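Local coordinates for D-ribitol-5-phosphate phosphatase (Bacteroides thetaiotaomicron, PDB 4JB3), which catalyses the removal of phosphate from D-ribitol-5-phosphate and D-ribitol-1-phosphate, and also dephosphorylates 5-amino-6-(5-phospho-D-ribitylamino)uracil, a riboflavin precursor, at residues L52-A55 and D56-D60; S77-E80 and F81-Q84; E148-P151 and L152-C156; D176-I179 and K180-V184. All coordinates share one frame; numbering follows the deposited sequence.

Contact 1: L52-A55 and D56-D60; sequences LADA and DTRLD
A local salt bridge between Asp54 and Arg58 spans the start of the short, weakly bonded helix 55-58, just after the loop that follows helix 40-50. Arg58 comes side-on to the carboxylate and uses two nitrogens, one for each oxygen. Its NE gives the straighter bond, 2.8 Å to Asp54 OD1 at 170°; OD1 lies in the guanidinium plane but is itself met from above the carboxylate plane. The second bond, Arg58 NH2 to Asp54 OD2 at 3.0 Å, falls on the syn side of that oxygen and is more bent. The two planes stand 59° apart, so the grip is skewed, though two bonds to two oxygens limit how either group can turn. Asp54 has its CG between the backbone N and the carbonyl carbon (chi1 59°), which sends the carboxylate toward the extended arm of Arg58. Leucine suits position 52 because its apolar branches lie against the aliphatic part of that arm, Leu52 CD2 being 3.9 Å from Arg58 CD, and the same side chain also packs on Leu85 and Leu88 of helix 78-89. Ala55, small enough to sit against Phe47, offers its carbonyl O to two donors, Arg58 N and Leu59 N. Water 1 bridges Ala53 O and Asp56 N, and the Asp56 carboxylate pairs with Arg40. The arrangement is a type I beta turn from Leu52 to Ala55, closed by Ala55 N to Leu52 O at 3.0 Å, leading straight into a single helical turn, a compact link after helix 40-50.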
loop_
_atom_site.group_PDB
_atom_site.type_symbol
_atom_site.label_atom_id
_atom_site.label_comp_id
_atom_site.label_asym_id
_atom_site.label_seq_id
_atom_site.Cartn_x
_atom_site.Cartn_y
_atom_site.Cartn_z
ATOM N N LEU A 52 -11.073 -21.284 -2.545
ATOM C CA LEU A 52 -11.967 -20.197 -2.933
ATOM C C LEU A 52 -12.111 -20.198 -4.449
ATOM O O LEU A 52 -11.485 -19.399 -5.151
ATOM C CB LEU A 52 -11.440 -18.854 -2.428
ATOM C CG LEU A 52 -12.428 -17.681 -2.441
ATOM C CD1 LEU A 52 -13.596 -17.951 -1.504
ATOM C CD2 LEU A 52 -11.727 -16.388 -2.053
ATOM N N ALA A 53 -12.938 -21.105 -4.953
ATOM C CA ALA A 53 -13.014 -21.347 -6.382
ATOM C C ALA A 53 -13.494 -20.136 -7.179
ATOM O O ALA A 53 -13.191 -20.017 -8.371
ATOM C CB ALA A 53 -13.893 -22.553 -6.660
ATOM N N ASP A 54 -14.241 -19.243 -6.530
ATOM C CA ASP A 54 -14.758 -18.069 -7.224
ATOM C C ASP A 54 -13.966 -16.805 -6.906
ATOM O O ASP A 54 -14.491 -15.698 -7.027
ATOM C CB ASP A 54 -16.248 -17.864 -6.932
ATOM C CG ASP A 54 -16.546 -17.693 -5.452
ATOM O OD1 ASP A 54 -15.614 -17.762 -4.620
ATOM O OD2 ASP A 54 -17.736 -17.505 -5.118
ATOM N N ALA A 55 -12.701 -16.976 -6.517
ATOM C CA ALA A 55 -11.848 -15.850 -6.150
ATOM C C ALA A 55 -11.764 -14.758 -7.220
ATOM O O ALA A 55 -11.617 -13.582 -6.890
ATOM C CB ALA A 55 -10.462 -16.337 -5.799
ATOM N N ASP A 56 -11.857 -15.135 -8.491
ATOM C CA ASP A 56 -11.722 -14.167 -9.574
ATOM C C ASP A 56 -12.782 -13.070 -9.510
ATOM O O ASP A 56 -12.542 -11.937 -9.943
ATOM C CB ASP A 56 -11.798 -14.866 -10.929
ATOM C CG ASP A 56 -11.514 -13.928 -12.075
ATOM O OD1 ASP A 56 -10.479 -13.235 -12.025
ATOM O OD2 ASP A 56 -12.326 -13.870 -13.018
ATOM N N THR A 57 -13.953 -13.428 -8.986
ATOM C CA THR A 57 -15.070 -12.495 -8.841
ATOM C C THR A 57 -14.983 -11.698 -7.527
ATOM O O THR A 57 -15.533 -10.603 -7.412
ATOM C CB THR A 57 -16.429 -13.237 -8.953
ATOM O OG1 THR A 57 -16.536 -13.848 -10.246
ATOM C CG2 THR A 57 -17.594 -12.283 -8.774
ATOM N N ARG A 58 -14.261 -12.238 -6.552
ATOM C CA ARG A 58 -14.169 -11.623 -5.224
ATOM C C ARG A 58 -13.056 -10.582 -5.075
ATOM O O ARG A 58 -13.275 -9.506 -4.514
ATOM C CB ARG A 58 -14.033 -12.702 -4.144
ATOM C CG ARG A 58 -15.270 -13.575 -3.999
ATOM C CD ARG A 58 -15.121 -14.618 -2.894
ATOM N NE ARG A 58 -16.211 -15.585 -2.939
ATOM C CZ ARG A 58 -17.337 -15.487 -2.239
ATOM N NH1 ARG A 58 -17.527 -14.464 -1.412
ATOM N NH2 ARG A 58 -18.274 -16.416 -2.361
ATOM N N LEU A 59 -11.867 -10.887 -5.583
ATOM C CA LEU A 59 -10.692 -10.065 -5.297
ATOM C C LEU A 59 -10.596 -8.808 -6.161
ATOM O O LEU A 59 -10.916 -8.836 -7.351
ATOM C CB LEU A 59 -9.425 -10.900 -5.448
ATOM C CG LEU A 59 -9.349 -12.147 -4.569
ATOM C CD1 LEU A 59 -8.007 -12.829 -4.783
ATOM C CD2 LEU A 59 -9.543 -11.788 -3.106
ATOM N N ASP A 60 -10.147 -7.709 -5.555
ATOM C CA ASP A 60 -9.995 -6.441 -6.267
ATOM C C ASP A 60 -8.566 -5.908 -6.162
ATOM O O ASP A 60 -7.813 -6.294 -5.268
ATOM C CB ASP A 60 -10.971 -5.402 -5.716
ATOM C CG ASP A 60 -11.185 -4.237 -6.671
ATOM O OD1 ASP A 60 -11.849 -4.444 -7.709
ATOM O OD2 ASP A 60 -10.706 -3.111 -6.393
HETATM O O HOH W 1 -12.401 -17.791 -9.833
#

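Contact 2: S77-E80 and F81-Q84; sequences SADE and FRKQ
Ser77 touches the second segment through its carbonyl O, which takes the Phe81 N-H at 2.9 Å, a bond at the start of helix 78-89. It is also the N-cap: a short hydroxyl side chain suits this place because Ser77 OG can accept from Glu80 N, 3.0 Å away, where the helix has no earlier carbonyl to offer. Glu80 returns the favour, its OE1 taking Ser77 N through the anti lone pair in an almost straight bond of 176°, and the two residues close a capping box. Ala78, small where the helix meets Met95 and Phe135, gives its O to Arg82 N. With chi1 at -164°, the Asp79 carboxylate swings to the carbonyl side and lies alongside the arginine arm three residues on. Both nitrogens of the side-on grip fall on one oxygen: Arg82 NE reaches Asp79 OD1 at 2.9 Å and Arg82 NH2 the same atom at 3.2 Å. OD1 sits in the guanidinium plane, and water 2 bridges the pair, donating to Asp79 OD2 and accepting a weak bond from Arg82 NH2. The bend at chi3 (59°) folds the arm back, and NH1 meanwhile bonds Leu93 O. Replacing Arg82 by an alanine would probably leave Asp79 OD1 without its charged mate and Leu93 O without this donor. Acidic groups near the amino end, as at Asp79 and Glu80, are likely to be favoured by the helix dipole, so the chemistry combines capping with charge pairing.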
loop_
_atom_site.group_PDB
_atom_site.type_symbol
_atom_site.label_atom_id
_atom_site.label_comp_id
_atom_site.label_asym_id
_atom_site.label_seq_id
_atom_site.Cartn_x
_atom_site.Cartn_y
_atom_site.Cartn_z
ATOM N N SER A 77 -11.004 -9.459 12.699
ATOM C CA SER A 77 -9.602 -9.728 13.008
ATOM C C SER A 77 -9.038 -10.726 12.011
ATOM O O SER A 77 -9.791 -11.345 11.249
ATOM C CB SER A 77 -9.459 -10.307 14.410
ATOM O OG SER A 77 -10.009 -11.620 14.469
ATOM N N ALA A 78 -7.719 -10.886 12.008
ATOM C CA ALA A 78 -7.096 -11.874 11.136
ATOM C C ALA A 78 -7.693 -13.264 11.365
ATOM O O ALA A 78 -7.988 -13.991 10.410
ATOM C CB ALA A 78 -5.591 -11.898 11.336
ATOM N N ASP A 79 -7.878 -13.631 12.628
ATOM C CA ASP A 79 -8.415 -14.943 12.982
ATOM C C ASP A 79 -9.869 -15.075 12.527
ATOM O O ASP A 79 -10.275 -16.118 12.006
ATOM C CB ASP A 79 -8.309 -15.133 14.498
ATOM C CG ASP A 79 -8.482 -16.578 14.936
ATOM O OD1 ASP A 79 -8.128 -17.503 14.167
ATOM O OD2 ASP A 79 -8.942 -16.802 16.073
ATOM N N GLU A 80 -10.666 -14.035 12.738
ATOM C CA GLU A 80 -12.067 -14.066 12.319
ATOM C C GLU A 80 -12.187 -14.192 10.804
ATOM O O GLU A 80 -13.031 -14.928 10.283
ATOM C CB GLU A 80 -12.802 -12.816 12.815
ATOM C CG GLU A 80 -13.049 -12.805 14.317
ATOM C CD GLU A 80 -13.674 -11.512 14.799
ATOM O OE1 GLU A 80 -13.211 -10.427 14.381
ATOM O OE2 GLU A 80 -14.630 -11.579 15.603
ATOM N N PHE A 81 -11.333 -13.472 10.088
ATOM C CA PHE A 81 -11.311 -13.577 8.639
ATOM C C PHE A 81 -10.932 -14.994 8.207
ATOM O O PHE A 81 -11.547 -15.574 7.308
ATOM C CB PHE A 81 -10.330 -12.558 8.052
ATOM C CG PHE A 81 -10.072 -12.749 6.583
ATOM C CD1 PHE A 81 -10.897 -12.160 5.630
ATOM C CD2 PHE A 81 -8.999 -13.522 6.153
ATOM C CE1 PHE A 81 -10.664 -12.358 4.272
ATOM C CE2 PHE A 81 -8.758 -13.713 4.805
ATOM C CZ PHE A 81 -9.589 -13.134 3.862
ATOM N N ARG A 82 -9.899 -15.542 8.842
ATOM C CA ARG A 82 -9.460 -16.908 8.572
ATOM C C ARG A 82 -10.616 -17.897 8.724
ATOM O O ARG A 82 -10.833 -18.765 7.872
ATOM C CB ARG A 82 -8.342 -17.288 9.545
ATOM C CG ARG A 82 -7.839 -18.712 9.387
ATOM C CD ARG A 82 -7.198 -19.191 10.678
ATOM N NE ARG A 82 -8.126 -19.142 11.804
ATOM C CZ ARG A 82 -9.053 -20.067 12.051
ATOM N NH1 ARG A 82 -9.178 -21.123 11.253
ATOM N NH2 ARG A 82 -9.859 -19.942 13.096
ATOM N N LYS A 83 -11.362 -17.754 9.814
ATOM C CA LYS A 83 -12.518 -18.602 10.069
ATOM C C LYS A 83 -13.576 -18.449 8.969
ATOM O O LYS A 83 -14.062 -19.441 8.417
ATOM C CB LYS A 83 -13.101 -18.261 11.450
ATOM C CG LYS A 83 -14.110 -19.258 11.979
ATOM C CD LYS A 83 -15.516 -18.937 11.529
ATOM C CE LYS A 83 -16.494 -19.938 12.112
ATOM N NZ LYS A 83 -17.822 -19.866 11.451
ATOM N N GLN A 84 -13.953 -17.214 8.660
ATOM C CA GLN A 84 -15.007 -17.006 7.669
ATOM C C GLN A 84 -14.585 -17.373 6.245
ATOM O O GLN A 84 -15.405 -17.875 5.473
ATOM C CB GLN A 84 -15.580 -15.586 7.762
ATOM C CG GLN A 84 -16.320 -15.362 9.081
ATOM C CD GLN A 84 -17.015 -14.018 9.174
ATOM O OE1 GLN A 84 -17.479 -13.473 8.176
ATOM N NE2 GLN A 84 -17.097 -13.483 10.384
HETATM O O HOH W 2 -11.033 -18.649 15.809
#

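Contact 3: E148-P151 and L152-C156; sequences EGKP and LNDYC
Lys150 and Asp154 meet because each has its CG anti to the carbonyl carbon (chi1 -64° and -78°), and the lysine chain then bends at chi3 and chi4 to curl its ammonium round to the carboxylate. The two side chains cross at about a right angle, and Lys150 NZ reaches Asp154 OD2 in a salt bridge of 2.8 Å, on the anti side and somewhat out of the carboxylate plane. Pro151 lies between them in sequence, and its rigid ring packs against the same carboxylate, with Pro151 CG 3.5 Å from Asp154 OD1. Its carbonyl O takes Asp154 N at 2.9 Å to open the 3-10 segment 152-155. A proline suits this entry because it has no amide hydrogen to satisfy. The same carbonyl lies at the edge of the Tyr155 ring, 3.3 Å from Tyr155 CD2. The tyrosine in turn crosses the lysine at about a right angle, its OH 3.7 Å from Lys150 CB, and water 3 links that hydroxyl to Lys150 O, 2.7 Å from the water. Tyrosine is apt here: a flat apolar ring for the inside, a polar end for the water. A methionine in place of Lys150 would probably leave the Asp154 carboxylate without its ammonium mate, free to turn away from the proline ring. The whole lies in the connection from helix 134-140 to strand 158-161: Tyr155 packs on Leu114 and Leu118 of helix 111-120, and Leu152 on Leu128 of strand 125-130.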
loop_
_atom_site.group_PDB
_atom_site.type_symbol
_atom_site.label_atom_id
_atom_site.label_comp_id
_atom_site.label_asym_id
_atom_site.label_seq_id
_atom_site.Cartn_x
_atom_site.Cartn_y
_atom_site.Cartn_z
ATOM N N GLU A 148 17.275 -6.567 1.781
ATOM C CA GLU A 148 17.996 -5.532 2.525
ATOM C C GLU A 148 17.748 -5.633 4.032
ATOM O O GLU A 148 18.478 -5.038 4.831
ATOM C CB GLU A 148 17.630 -4.135 2.003
ATOM C CG GLU A 148 18.258 -3.785 0.655
ATOM C CD GLU A 148 19.776 -3.744 0.711
ATOM O OE1 GLU A 148 20.326 -3.347 1.762
ATOM O OE2 GLU A 148 20.423 -4.123 -0.290
ATOM N N GLY A 149 16.713 -6.377 4.417
ATOM C CA GLY A 149 16.498 -6.718 5.813
ATOM C C GLY A 149 15.916 -5.613 6.669
ATOM O O GLY A 149 15.978 -5.677 7.904
ATOM N N LYS A 150 15.349 -4.603 6.018
ATOM C CA LYS A 150 14.748 -3.488 6.725
ATOM C C LYS A 150 13.234 -3.565 6.604
ATOM O O LYS A 150 12.708 -3.770 5.513
ATOM C CB LYS A 150 15.253 -2.174 6.128
ATOM C CG LYS A 150 16.749 -1.964 6.307
ATOM C CD LYS A 150 17.268 -0.831 5.437
ATOM C CE LYS A 150 16.695 0.512 5.851
ATOM N NZ LYS A 150 17.015 0.848 7.270
ATOM N N PRO A 151 12.521 -3.392 7.722
ATOM C CA PRO A 151 11.058 -3.395 7.649
ATOM C C PRO A 151 10.525 -2.158 6.929
ATOM O O PRO A 151 11.230 -1.142 6.824
ATOM C CB PRO A 151 10.649 -3.347 9.126
ATOM C CG PRO A 151 11.756 -2.575 9.774
ATOM C CD PRO A 151 13.003 -3.101 9.086
ATOM N N LEU A 152 9.278 -2.233 6.469
ATOM C CA LEU A 152 8.620 -1.116 5.806
ATOM C C LEU A 152 8.674 0.155 6.661
ATOM O O LEU A 152 8.777 1.262 6.124
ATOM C CB LEU A 152 7.176 -1.503 5.490
ATOM C CG LEU A 152 6.326 -0.460 4.766
ATOM C CD1 LEU A 152 6.958 -0.048 3.440
ATOM C CD2 LEU A 152 4.926 -1.015 4.550
ATOM N N ASN A 153 8.631 -0.024 7.983
ATOM C CA ASN A 153 8.729 1.077 8.943
ATOM C C ASN A 153 9.951 1.966 8.756
ATOM O O ASN A 153 9.915 3.162 9.061
ATOM C CB ASN A 153 8.736 0.519 10.365
ATOM C CG ASN A 153 7.636 -0.475 10.592
ATOM O OD1 ASN A 153 7.739 -1.632 10.179
ATOM N ND2 ASN A 153 6.566 -0.037 11.255
ATOM N N ASP A 154 11.041 1.382 8.270
ATOM C CA ASP A 154 12.293 2.116 8.106
ATOM C C ASP A 154 12.226 3.118 6.964
ATOM O O ASP A 154 13.085 3.997 6.850
ATOM C CB ASP A 154 13.456 1.153 7.847
ATOM C CG ASP A 154 13.960 0.471 9.103
ATOM O OD1 ASP A 154 13.298 0.542 10.158
ATOM O OD2 ASP A 154 15.038 -0.152 9.025
ATOM N N TYR A 155 11.205 2.993 6.125
ATOM C CA TYR A 155 11.097 3.813 4.924
ATOM C C TYR A 155 10.149 4.999 5.042
ATOM O O TYR A 155 9.994 5.771 4.099
ATOM C CB TYR A 155 10.702 2.939 3.731
ATOM C CG TYR A 155 11.742 1.890 3.449
ATOM C CD1 TYR A 155 12.802 2.156 2.602
ATOM C CD2 TYR A 155 11.682 0.640 4.055
ATOM C CE1 TYR A 155 13.770 1.203 2.356
ATOM C CE2 TYR A 155 12.653 -0.324 3.813
ATOM C CZ TYR A 155 13.685 -0.032 2.954
ATOM O OH TYR A 155 14.653 -0.969 2.699
ATOM N N CYS A 156 9.486 5.104 6.196
ATOM C CA CYS A 156 8.475 6.138 6.438
ATOM C C CYS A 156 8.581 6.737 7.835
ATOM O O CYS A 156 9.135 6.118 8.753
ATOM C CB CYS A 156 7.065 5.567 6.276
ATOM S SG CYS A 156 6.741 4.672 4.752
HETATM O O HOH W 3 14.095 -3.791 3.210
#

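Contact 4: D176-I179 and K180-V184; sequences DFMI and KDSHV
Asp176 and Lys180 form an i to i+4 salt bridge on helix 172-182, whose last turn closes in an ST turn at Ser182. Lys180 NZ comes to the syn lone pair of Asp176 OD1 at 2.7 Å, the lysine chain running extended and turning only at chi4 (67°) to bring its ammonium in. Opposite charges one helical turn apart suit this outward side, and water 4 donates to Asp176 OD2 and accepts a weak bond from Lys180 NZ. A second pair, Phe177 and Asp181, lie alongside each other and point the same way, ring and carboxylate planes only 7° apart, with Phe177 CE1 4.0 Å from Asp181 CB; Asp181 OD2 forms a hydrogen bond with Tyr160 and a salt bridge with Lys158. On the inward side Met178 supplies a flexible apolar chain whose CE, in one of its two conformers, meets Val184 CG2 at 4.1 Å, and Met178 packs on Tyr127, Tyr160 and Val28 of the central sheet. Beyond these, the backbone is secured where the helix runs out. Met178 O receives two donors, Ser182 N and Ser182 OG, which approach from opposite faces of its plane; the hydroxyl bond is 2.7 Å. Serine fits because its hydroxyl can fold back on the helix while accepting from the chain ahead. His183 then leaves helical angles with positive phi, its N making a weak bond to Ile179 O, and Ile179 rests on Pro186 and Phe207. The ST turn is completed by Val184 N donating to Ser182 OG, 3.2 Å away at 165°.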
loop_
_atom_site.group_PDB
_atom_site.type_symbol
_atom_site.label_atom_id
_atom_site.label_comp_id
_atom_site.label_asym_id
_atom_site.label_seq_id
_atom_site.Cartn_x
_atom_site.Cartn_y
_atom_site.Cartn_z
ATOM N N ASP A 176 -8.781 11.942 6.072
ATOM C CA ASP A 176 -8.990 12.912 7.142
ATOM C C ASP A 176 -8.210 12.558 8.411
ATOM O O ASP A 176 -7.604 13.437 9.036
ATOM C CB ASP A 176 -10.482 13.051 7.450
ATOM C CG ASP A 176 -10.763 14.117 8.479
ATOM O OD1 ASP A 176 -10.604 15.313 8.147
ATOM O OD2 ASP A 176 -11.151 13.761 9.614
ATOM N N PHE A 177 -8.215 11.286 8.794
ATOM C CA PHE A 177 -7.457 10.880 9.968
ATOM C C PHE A 177 -5.993 11.190 9.764
ATOM O O PHE A 177 -5.339 11.749 10.646
ATOM C CB PHE A 177 -7.595 9.388 10.259
ATOM C CG PHE A 177 -6.797 8.946 11.463
ATOM C CD1 PHE A 177 -5.475 8.534 11.336
ATOM C CD2 PHE A 177 -7.368 8.964 12.724
ATOM C CE1 PHE A 177 -4.741 8.148 12.442
ATOM C CE2 PHE A 177 -6.639 8.579 13.836
ATOM C CZ PHE A 177 -5.324 8.167 13.691
ATOM N N MET A 178 -5.477 10.820 8.599
ATOM C CA MET A 178 -4.065 11.001 8.301
ATOM C C MET A 178 -3.682 12.479 8.333
ATOM O O MET A 178 -2.650 12.853 8.895
ATOM C CB MET A 178 -3.733 10.361 6.952
ATOM C CG MET A 178 -2.286 10.474 6.564
ATOM S SD MET A 178 -1.953 11.975 5.650
ATOM C CE MET A 178 -0.167 11.973 5.733
ATOM N N ILE A 179 -4.523 13.319 7.742
ATOM C CA ILE A 179 -4.252 14.750 7.702
ATOM C C ILE A 179 -4.232 15.333 9.108
ATOM O O ILE A 179 -3.350 16.119 9.462
ATOM C CB ILE A 179 -5.299 15.492 6.852
ATOM C CG1 ILE A 179 -5.136 15.130 5.377
ATOM C CG2 ILE A 179 -5.173 16.997 7.044
ATOM C CD1 ILE A 179 -6.289 15.584 4.511
ATOM N N LYS A 180 -5.200 14.938 9.922
ATOM C CA LYS A 180 -5.294 15.478 11.272
ATOM C C LYS A 180 -4.179 14.975 12.178
ATOM O O LYS A 180 -3.681 15.712 13.029
ATOM C CB LYS A 180 -6.651 15.144 11.882
ATOM C CG LYS A 180 -7.796 15.942 11.298
ATOM C CD LYS A 180 -9.084 15.621 12.023
ATOM C CE LYS A 180 -10.107 16.722 11.811
ATOM N NZ LYS A 180 -10.563 16.807 10.402
ATOM N N ASP A 181 -3.785 13.719 12.000
ATOM C CA ASP A 181 -2.757 13.132 12.851
ATOM C C ASP A 181 -1.366 13.636 12.494
ATOM O O ASP A 181 -0.536 13.851 13.374
ATOM C CB ASP A 181 -2.777 11.604 12.747
ATOM C CG ASP A 181 -1.747 10.953 13.645
ATOM O OD1 ASP A 181 -1.998 10.863 14.866
ATOM O OD2 ASP A 181 -0.677 10.548 13.143
ATOM N N SER A 182 -1.118 13.812 11.199
ATOM C CA SER A 182 0.216 14.139 10.703
ATOM C C SER A 182 0.461 15.632 10.660
ATOM O O SER A 182 1.611 16.067 10.611
ATOM C CB SER A 182 0.410 13.585 9.292
ATOM O OG SER A 182 -0.439 14.239 8.363
ATOM N N HIS A 183 -0.629 16.395 10.637
ATOM C CA HIS A 183 -0.593 17.854 10.456
ATOM C C HIS A 183 -0.068 18.306 9.091
ATOM O O HIS A 183 0.354 19.450 8.955
ATOM C CB HIS A 183 0.219 18.546 11.557
ATOM C CG HIS A 183 -0.119 18.099 12.945
ATOM N ND1 HIS A 183 -1.409 18.071 13.430
ATOM C CD2 HIS A 183 0.675 17.691 13.963
ATOM C CE1 HIS A 183 -1.396 17.650 14.683
ATOM N NE2 HIS A 183 -0.145 17.410 15.029
ATOM N N VAL A 184 -0.065 17.439 8.086
ATOM C CA VAL A 184 0.362 17.907 6.769
ATOM C C VAL A 184 -0.637 18.906 6.191
ATOM O O VAL A 184 -1.847 18.850 6.479
ATOM C CB VAL A 184 0.594 16.761 5.747
ATOM C CG1 VAL A 184 1.641 15.774 6.263
ATOM C CG2 VAL A 184 -0.713 16.036 5.411
HETATM O O HOH W 4 -12.544 14.699 11.459
#

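In the fold
All four contacts are local and none touches another, the nearest pair, contacts 1 and 2, standing about 7 Å apart at their closest atoms. Contacts 1 and 2 belong to the helical part, where Leu52 and Arg58 of contact 1 pack on the helix that carries contact 2. Contacts 3 and 4 flank the parallel sheet and both send apolar side chains onto strand 125-130. Contact 2 is the surface one; the other three are partly buried. Each holds an acid–base pair, but arginine clasps side-on in contacts 1 and 2, whereas lysine brings a single ammonium in contacts 3 and 4. Capping differs too: a box opens the helix of contact 2, an ST turn ends that of contact 4.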